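Local structure of hypothetical protein, conserved (Leishmania major, 2B4W) at residues 7-12 / 244-249; 224-229 / 264-269; 277-282 / 291-296. The protein is of unknown function but belongs to the DUF1861 family of the beta-fructosidase clan and probably adopts a beta-propeller fold. All blocks are in the same frame, centred on the assembly; numbering follows the deposited sequence.

The three contacts cluster in one region of a fold whose regular structure is almost all beta-strand, consistent with a beta-propeller. Centres of contacts 1 and 2, and of contacts 1 and 3, lie about 12 Å apart; those of contacts 2 and 3 about 9 Å. Contact 1 sets the N-terminal helix 3-11 on the end of strand 238-245, whose sheet neighbour 223-231 enters contact 2. There it meets strand 264-271, which pairs with strand 277-283 of the contact 3 hairpin. Along the chain the segments of contacts 1 and 2 alternate, and contact 3 opens after contact 2 closes. Together they join the N-terminus and two adjoining sheets to the hairpin 277-283/287-293.

Contact 1: 7-12 / 244-249; sequences AFEANK and IGTKSC
Phe8 and Cys249 meet in a sulfur-aromatic contact where the N-terminal helix 3-11 packs on the end of strand 238-245 and on the 3-10 turn 247-249 that follows. The sulfur sits at the edge of the ring, 82° off its normal, with Cys249 SG 3.6 Å from Phe8 CE2. Phe8 CG stands anti to the backbone N (chi1 177°), and the ring beyond it reaches across with CZ, which lies obliquely against the Ile244-Gly245 peptide, 3.5 Å from Gly245 N. Those two residues form a classic beta bulge facing Asn226 of strand 223-231. Thr246 and Phe8 slide past each other in opposite directions, Thr246 CG2 lying 3.8 Å from Phe8 CD2. Over one face of the ring, offset toward the rim, lies CB of Lys12.

Beside this apolar patch, the Glu9 side chain bends at chi2 and spreads its two carboxylate oxygens over two hydroxyls. Glu9 and Thr246 reach toward each other tip to tip: Thr246 OG1 donates to Glu9 OE2 over 2.9 Å, coming from 37° above the carboxylate plane. Ser248 OG donates to Glu9 OE1 at a very short 2.5 Å, and receives a weak bond from Lys12 NZ at 3.0 Å. Glu9 OE2 also accepts a hydrogen bond from water 1 and forms a salt bridge with Lys5, so several donors grip this one oxygen. Within the turn, Thr246 N donates to Cys249 SG at 3.5 Å, so the sulfur beside the Phe8 ring also accepts a backbone N-H.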
# COMPACT_ATOMS: atom_id res chain seq x y z
N ALA A 7 -15.16 10.65 -15.10
CA ALA A 7 -16.33 9.78 -14.92
C ALA A 7 -16.42 9.34 -13.47
O ALA A 7 -17.48 9.43 -12.86
CB ALA A 7 -16.26 8.60 -15.87
N PHE A 8 -15.30 8.88 -12.91
CA PHE A 8 -15.30 8.42 -11.52
C PHE A 8 -15.85 9.51 -10.59
O PHE A 8 -16.79 9.26 -9.85
CB PHE A 8 -13.93 8.01 -11.00
CG PHE A 8 -13.91 7.59 -9.53
CD1 PHE A 8 -14.30 6.31 -9.16
CD2 PHE A 8 -13.53 8.44 -8.51
CE1 PHE A 8 -14.29 5.92 -7.84
CE2 PHE A 8 -13.50 8.07 -7.18
CZ PHE A 8 -13.88 6.79 -6.84
N GLU A 9 -15.24 10.69 -10.65
CA GLU A 9 -15.70 11.80 -9.83
C GLU A 9 -17.21 12.03 -9.93
O GLU A 9 -17.82 12.43 -8.95
CB GLU A 9 -15.01 13.10 -10.25
CG GLU A 9 -13.51 13.06 -10.13
CD GLU A 9 -13.01 13.09 -8.70
OE1 GLU A 9 -13.72 13.47 -7.76
OE2 GLU A 9 -11.83 12.73 -8.55
N ALA A 10 -17.75 11.77 -11.10
CA ALA A 10 -19.16 11.95 -11.38
C ALA A 10 -19.99 10.81 -10.80
O ALA A 10 -21.11 10.99 -10.31
CB ALA A 10 -19.37 12.05 -12.88
N ASN A 11 -19.40 9.62 -10.89
CA ASN A 11 -20.10 8.41 -10.48
C ASN A 11 -19.65 7.83 -9.16
O ASN A 11 -19.98 6.69 -8.83
CB ASN A 11 -19.90 7.38 -11.61
CG ASN A 11 -20.69 7.77 -12.85
OD1 ASN A 11 -21.90 8.00 -12.74
ND2 ASN A 11 -20.02 7.86 -13.99
N LYS A 12 -18.89 8.55 -8.33
CA LYS A 12 -18.30 7.84 -7.19
C LYS A 12 -19.31 7.38 -6.16
O LYS A 12 -20.39 7.93 -5.94
CB LYS A 12 -17.19 8.69 -6.59
CG LYS A 12 -17.63 10.03 -6.05
CD LYS A 12 -16.43 10.88 -5.62
CE LYS A 12 -16.87 12.31 -5.37
NZ LYS A 12 -15.97 13.02 -4.42
N ILE A 244 -10.91 3.54 -7.76
CA ILE A 244 -11.72 3.25 -6.56
C ILE A 244 -11.74 4.38 -5.55
O ILE A 244 -12.58 4.43 -4.64
CB ILE A 244 -11.24 1.95 -5.88
CG1 ILE A 244 -9.79 1.96 -5.40
CG2 ILE A 244 -11.50 0.77 -6.83
CD1 ILE A 244 -9.34 0.61 -4.85
N GLY A 245 -10.86 5.36 -5.69
CA GLY A 245 -10.72 6.52 -4.88
C GLY A 245 -9.91 7.63 -5.51
O GLY A 245 -9.02 7.46 -6.32
N THR A 246 -10.24 8.83 -5.07
CA THR A 246 -9.53 10.06 -5.32
C THR A 246 -9.60 10.93 -4.07
O THR A 246 -10.28 10.59 -3.10
CB THR A 246 -10.13 10.87 -6.49
OG1 THR A 246 -11.49 11.13 -6.13
CG2 THR A 246 -10.19 10.10 -7.80
N LYS A 247 -8.90 12.04 -4.14
CA LYS A 247 -8.77 13.10 -3.15
C LYS A 247 -10.13 13.59 -2.65
O LYS A 247 -10.34 13.81 -1.46
CB LYS A 247 -8.01 14.31 -3.73
CG LYS A 247 -7.03 15.07 -2.91
CD LYS A 247 -7.22 15.09 -1.42
CE LYS A 247 -6.39 16.22 -0.80
NZ LYS A 247 -7.33 17.21 -0.20
N SER A 248 -11.05 13.80 -3.60
CA SER A 248 -12.36 14.34 -3.22
C SER A 248 -13.23 13.33 -2.49
O SER A 248 -14.32 13.71 -2.03
CB SER A 248 -13.13 14.76 -4.47
OG SER A 248 -13.22 13.62 -5.32
N CYS A 249 -12.79 12.09 -2.40
CA CYS A 249 -13.53 11.04 -1.70
C CYS A 249 -13.39 11.09 -0.19
O CYS A 249 -14.22 10.55 0.54
CB CYS A 249 -12.98 9.66 -2.13
SG CYS A 249 -13.47 9.20 -3.79
O HOH W 1 -10.18 14.20 -6.78

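Contact 2: 224-229 / 264-269; sequences YVNYAF and VFASGI
A 2.8 Å hydrogen bond from Val264 N to Tyr224 O marks the tight end of a contact between two strands of different sheets, 223-231 and 264-271, which run in roughly the same direction at 30° to each other. Val264 CG2 packs 3.3 Å from the same Tyr224 O. The Val264 and Asn226 side chains cross at about a right angle, Val264 CG2 lying 3.4 Å from Asn226 ND2. Tyr224 CD2 lies more distantly, 4.3 Å from Phe265 CD2 and at the edge of the Phe265 ring.

Just beyond the Tyr224-Val264 bond the packing is looser, and water 2 sits between Val225 and Asn226 on one strand and Val264 and Ala266 on the other. It accepts from Asn226 ND2 at 2.9 Å and weakly from Ala266 N; it also lies close to the carbonyl oxygens of Val225 and Val264, with more acceptors about it than it has protons. After Asn226 and Ala266 the strands part.

Between these two segments, one direct backbone bond and one bridging water thus do the polar joining. Asn226 ND2 adds a direct bond to Ser281 OG of strand 277-283 and Asn226 OD1 bonds Tyr250 OH, probably fixing how this buried amide is turned.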
# COMPACT_ATOMS: atom_id res chain seq x y z
N TYR A 224 -2.72 11.52 -8.48
CA TYR A 224 -2.62 10.16 -7.95
C TYR A 224 -4.02 9.71 -7.54
O TYR A 224 -4.67 10.32 -6.68
CB TYR A 224 -1.64 10.04 -6.79
CG TYR A 224 -0.16 10.01 -7.09
CD1 TYR A 224 0.45 11.02 -7.82
CD2 TYR A 224 0.64 8.97 -6.64
CE1 TYR A 224 1.81 10.99 -8.09
CE2 TYR A 224 2.00 8.93 -6.90
CZ TYR A 224 2.58 9.95 -7.64
OH TYR A 224 3.94 9.92 -7.91
N VAL A 225 -4.51 8.64 -8.16
CA VAL A 225 -5.79 8.10 -7.72
C VAL A 225 -5.64 6.67 -7.20
O VAL A 225 -4.68 5.96 -7.43
CB VAL A 225 -6.87 8.08 -8.82
CG1 VAL A 225 -6.81 9.36 -9.64
CG2 VAL A 225 -6.71 6.85 -9.69
N ASN A 226 -6.64 6.25 -6.42
CA ASN A 226 -6.59 4.91 -5.87
C ASN A 226 -7.07 3.97 -6.98
O ASN A 226 -8.09 4.27 -7.60
CB ASN A 226 -7.47 4.76 -4.65
CG ASN A 226 -7.17 5.62 -3.46
OD1 ASN A 226 -8.10 6.17 -2.86
ND2 ASN A 226 -5.93 5.76 -3.04
N TYR A 227 -6.34 2.90 -7.21
CA TYR A 227 -6.55 2.02 -8.35
C TYR A 227 -6.63 0.55 -8.00
O TYR A 227 -5.93 0.05 -7.12
CB TYR A 227 -5.39 2.27 -9.32
CG TYR A 227 -5.63 1.93 -10.76
CD1 TYR A 227 -6.44 2.71 -11.57
CD2 TYR A 227 -5.03 0.81 -11.33
CE1 TYR A 227 -6.63 2.37 -12.90
CE2 TYR A 227 -5.21 0.47 -12.64
CZ TYR A 227 -6.03 1.27 -13.42
OH TYR A 227 -6.21 0.92 -14.74
N ALA A 228 -7.51 -0.20 -8.67
CA ALA A 228 -7.58 -1.65 -8.44
C ALA A 228 -7.55 -2.37 -9.78
O ALA A 228 -8.02 -1.82 -10.78
CB ALA A 228 -8.84 -2.06 -7.69
N PHE A 229 -7.02 -3.58 -9.80
CA PHE A 229 -7.11 -4.49 -10.91
C PHE A 229 -6.93 -5.92 -10.40
O PHE A 229 -6.51 -6.16 -9.27
CB PHE A 229 -6.06 -4.19 -11.99
CG PHE A 229 -4.64 -4.22 -11.46
CD1 PHE A 229 -4.10 -3.07 -10.92
CD2 PHE A 229 -3.88 -5.37 -11.48
CE1 PHE A 229 -2.81 -3.09 -10.41
CE2 PHE A 229 -2.60 -5.41 -10.96
CZ PHE A 229 -2.08 -4.24 -10.44
N VAL A 264 -3.85 10.85 -4.05
CA VAL A 264 -4.03 9.90 -2.97
C VAL A 264 -3.21 8.63 -3.26
O VAL A 264 -3.16 8.17 -4.38
CB VAL A 264 -5.47 9.43 -2.71
CG1 VAL A 264 -6.27 10.51 -1.98
CG2 VAL A 264 -6.10 9.02 -4.03
N PHE A 265 -2.57 8.10 -2.23
CA PHE A 265 -1.64 6.98 -2.45
C PHE A 265 -2.05 5.82 -1.57
O PHE A 265 -1.89 5.94 -0.35
CB PHE A 265 -0.27 7.55 -2.10
CG PHE A 265 0.91 6.60 -2.17
CD1 PHE A 265 1.21 5.79 -1.09
CD2 PHE A 265 1.69 6.53 -3.31
CE1 PHE A 265 2.28 4.93 -1.15
CE2 PHE A 265 2.77 5.66 -3.37
CZ PHE A 265 3.08 4.85 -2.29
N ALA A 266 -2.58 4.80 -2.21
CA ALA A 266 -3.24 3.66 -1.60
C ALA A 266 -2.42 2.98 -0.51
O ALA A 266 -1.22 2.75 -0.64
CB ALA A 266 -3.60 2.62 -2.67
N SER A 267 -3.09 2.65 0.58
CA SER A 267 -2.46 1.88 1.66
C SER A 267 -2.88 0.41 1.58
O SER A 267 -2.05 -0.49 1.48
CB SER A 267 -2.82 2.47 3.02
OG SER A 267 -2.41 3.82 3.09
N GLY A 268 -4.19 0.18 1.58
CA GLY A 268 -4.78 -1.13 1.30
C GLY A 268 -6.24 -1.18 1.68
O GLY A 268 -6.83 -0.22 2.20
N ILE A 269 -6.89 -2.33 1.46
CA ILE A 269 -8.26 -2.48 1.91
C ILE A 269 -8.40 -3.46 3.08
O ILE A 269 -7.59 -4.36 3.29
CB ILE A 269 -9.20 -2.99 0.80
CG1 ILE A 269 -8.70 -4.32 0.29
CG2 ILE A 269 -9.41 -1.92 -0.27
CD1 ILE A 269 -9.56 -5.04 -0.74
O HOH W 2 -3.72 5.78 -4.87

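Contact 3: 277-282 / 291-296; sequences VDLYSG and ITIDYP
Four backbone hydrogen bonds tie Val277 to Ile293 and Leu279 to Ile291, the hydrogen-bonded antiparallel pairs of the beta hairpin of strands 277-283 and 287-293. Val277 N donates to Ile293 O at 3.0 Å and Ile293 N to Val277 O at 3.1 Å, both nearly straight at 175° and 169°. Two residues on, Leu279 N donates to Ile291 O at 2.8 Å, and Ile291 N bonds back to Leu279 O. Between these pairs lies the non-hydrogen-bonded pair Asp278-Thr292, where Thr292 CA makes a CA-H...O contact with Val277 O.

Polar side chains occupy the sheet face of Asp278 and Thr292. The two lie side by side and point the same way, and Thr292 OG1 donates to Asp278 OD1 over 2.6 Å, nearly in line with the carboxylate C-O bond. The same oxygen takes salt bridges from Arg272 and Arg290, which would favour an ionised carboxylate in this buried place.

Apolar packing fills the face of Val277, Leu279, Ile291 and Ile293. The Val277 side chain crosses that of Ile293 obliquely, with Val277 CG2 3.6 Å from Ile293 CG1. Its other methyl, CG1, meets the edge of the Tyr295 ring, 3.9 Å from Tyr295 CD1, while Pro296 and Val277 approach tip to tip. Leu279 lies alongside Ile291, Leu279 CD2 being 4.0 Å from Ile291 CD1.

Strand 264-271 pairs with the outer side of strand 277-283, and strand 16-23 with strand 287-293, so the hairpin lies inside its sheet; Ile244 of strand 238-245 packs on Leu279 and Ile293.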
# COMPACT_ATOMS: atom_id res chain seq x y z
N VAL A 277 -15.76 -2.84 1.77
CA VAL A 277 -14.38 -2.74 2.25
C VAL A 277 -14.06 -1.34 2.74
O VAL A 277 -14.57 -0.32 2.26
CB VAL A 277 -13.36 -3.17 1.18
CG1 VAL A 277 -13.64 -4.59 0.71
CG2 VAL A 277 -13.33 -2.18 0.02
N ASP A 278 -13.16 -1.27 3.73
CA ASP A 278 -12.56 0.01 4.07
C ASP A 278 -11.23 0.13 3.31
O ASP A 278 -10.32 -0.68 3.47
CB ASP A 278 -12.30 0.19 5.55
CG ASP A 278 -13.53 0.32 6.41
OD1 ASP A 278 -14.47 1.04 6.00
OD2 ASP A 278 -13.53 -0.28 7.52
N LEU A 279 -11.16 1.17 2.50
CA LEU A 279 -9.96 1.64 1.84
C LEU A 279 -9.25 2.71 2.67
O LEU A 279 -9.81 3.77 2.96
CB LEU A 279 -10.36 2.21 0.49
CG LEU A 279 -9.24 2.75 -0.39
CD1 LEU A 279 -8.21 1.65 -0.67
CD2 LEU A 279 -9.82 3.28 -1.69
N TYR A 280 -8.02 2.41 3.02
CA TYR A 280 -7.05 3.28 3.68
C TYR A 280 -6.09 3.82 2.64
O TYR A 280 -5.59 3.11 1.75
CB TYR A 280 -6.32 2.51 4.77
CG TYR A 280 -7.21 2.10 5.92
CD1 TYR A 280 -8.06 1.01 5.88
CD2 TYR A 280 -7.18 2.86 7.08
CE1 TYR A 280 -8.87 0.68 6.96
CE2 TYR A 280 -7.97 2.53 8.15
CZ TYR A 280 -8.81 1.44 8.10
OH TYR A 280 -9.58 1.18 9.21
N SER A 281 -5.85 5.14 2.74
CA SER A 281 -5.01 5.79 1.77
C SER A 281 -4.24 6.97 2.37
O SER A 281 -4.77 7.63 3.26
CB SER A 281 -5.85 6.35 0.62
OG SER A 281 -5.05 6.68 -0.51
N GLY A 282 -3.04 7.18 1.82
CA GLY A 282 -2.37 8.45 2.07
C GLY A 282 -3.16 9.51 1.28
O GLY A 282 -3.64 9.21 0.19
N ILE A 291 -12.08 5.54 3.38
CA ILE A 291 -13.39 5.59 2.77
C ILE A 291 -13.91 4.14 2.68
O ILE A 291 -13.08 3.24 2.48
CB ILE A 291 -13.46 6.21 1.36
CG1 ILE A 291 -12.54 5.56 0.34
CG2 ILE A 291 -13.26 7.73 1.48
CD1 ILE A 291 -12.56 6.08 -1.10
N THR A 292 -15.21 4.01 2.83
CA THR A 292 -15.93 2.73 2.72
C THR A 292 -16.57 2.71 1.34
O THR A 292 -17.30 3.63 0.98
CB THR A 292 -16.94 2.57 3.86
OG1 THR A 292 -16.26 2.65 5.13
CG2 THR A 292 -17.61 1.21 3.81
N ILE A 293 -16.25 1.68 0.58
CA ILE A 293 -16.55 1.46 -0.80
C ILE A 293 -16.97 0.01 -1.06
O ILE A 293 -16.78 -0.86 -0.22
CB ILE A 293 -15.33 1.82 -1.66
CG1 ILE A 293 -14.07 1.01 -1.36
CG2 ILE A 293 -14.99 3.30 -1.52
CD1 ILE A 293 -13.08 0.99 -2.51
N ASP A 294 -17.57 -0.25 -2.19
CA ASP A 294 -17.95 -1.58 -2.62
C ASP A 294 -16.69 -2.43 -2.84
O ASP A 294 -15.64 -1.89 -3.20
CB ASP A 294 -18.74 -1.54 -3.92
CG ASP A 294 -19.98 -0.67 -3.82
OD1 ASP A 294 -20.88 -1.03 -3.05
OD2 ASP A 294 -20.03 0.37 -4.51
N TYR A 295 -16.87 -3.72 -2.64
CA TYR A 295 -15.85 -4.71 -2.93
C TYR A 295 -15.33 -4.51 -4.35
O TYR A 295 -16.05 -4.58 -5.34
CB TYR A 295 -16.36 -6.13 -2.81
CG TYR A 295 -15.32 -7.21 -2.96
CD1 TYR A 295 -14.23 -7.29 -2.10
CD2 TYR A 295 -15.41 -8.16 -3.97
CE1 TYR A 295 -13.28 -8.29 -2.23
CE2 TYR A 295 -14.45 -9.16 -4.12
CZ TYR A 295 -13.39 -9.21 -3.24
OH TYR A 295 -12.43 -10.19 -3.36
N PRO A 296 -14.03 -4.27 -4.47
CA PRO A 296 -13.49 -3.94 -5.79
C PRO A 296 -12.97 -5.09 -6.65
O PRO A 296 -12.37 -4.83 -7.70
CB PRO A 296 -12.31 -3.05 -5.37
CG PRO A 296 -11.81 -3.69 -4.12
CD PRO A 296 -13.01 -4.24 -3.41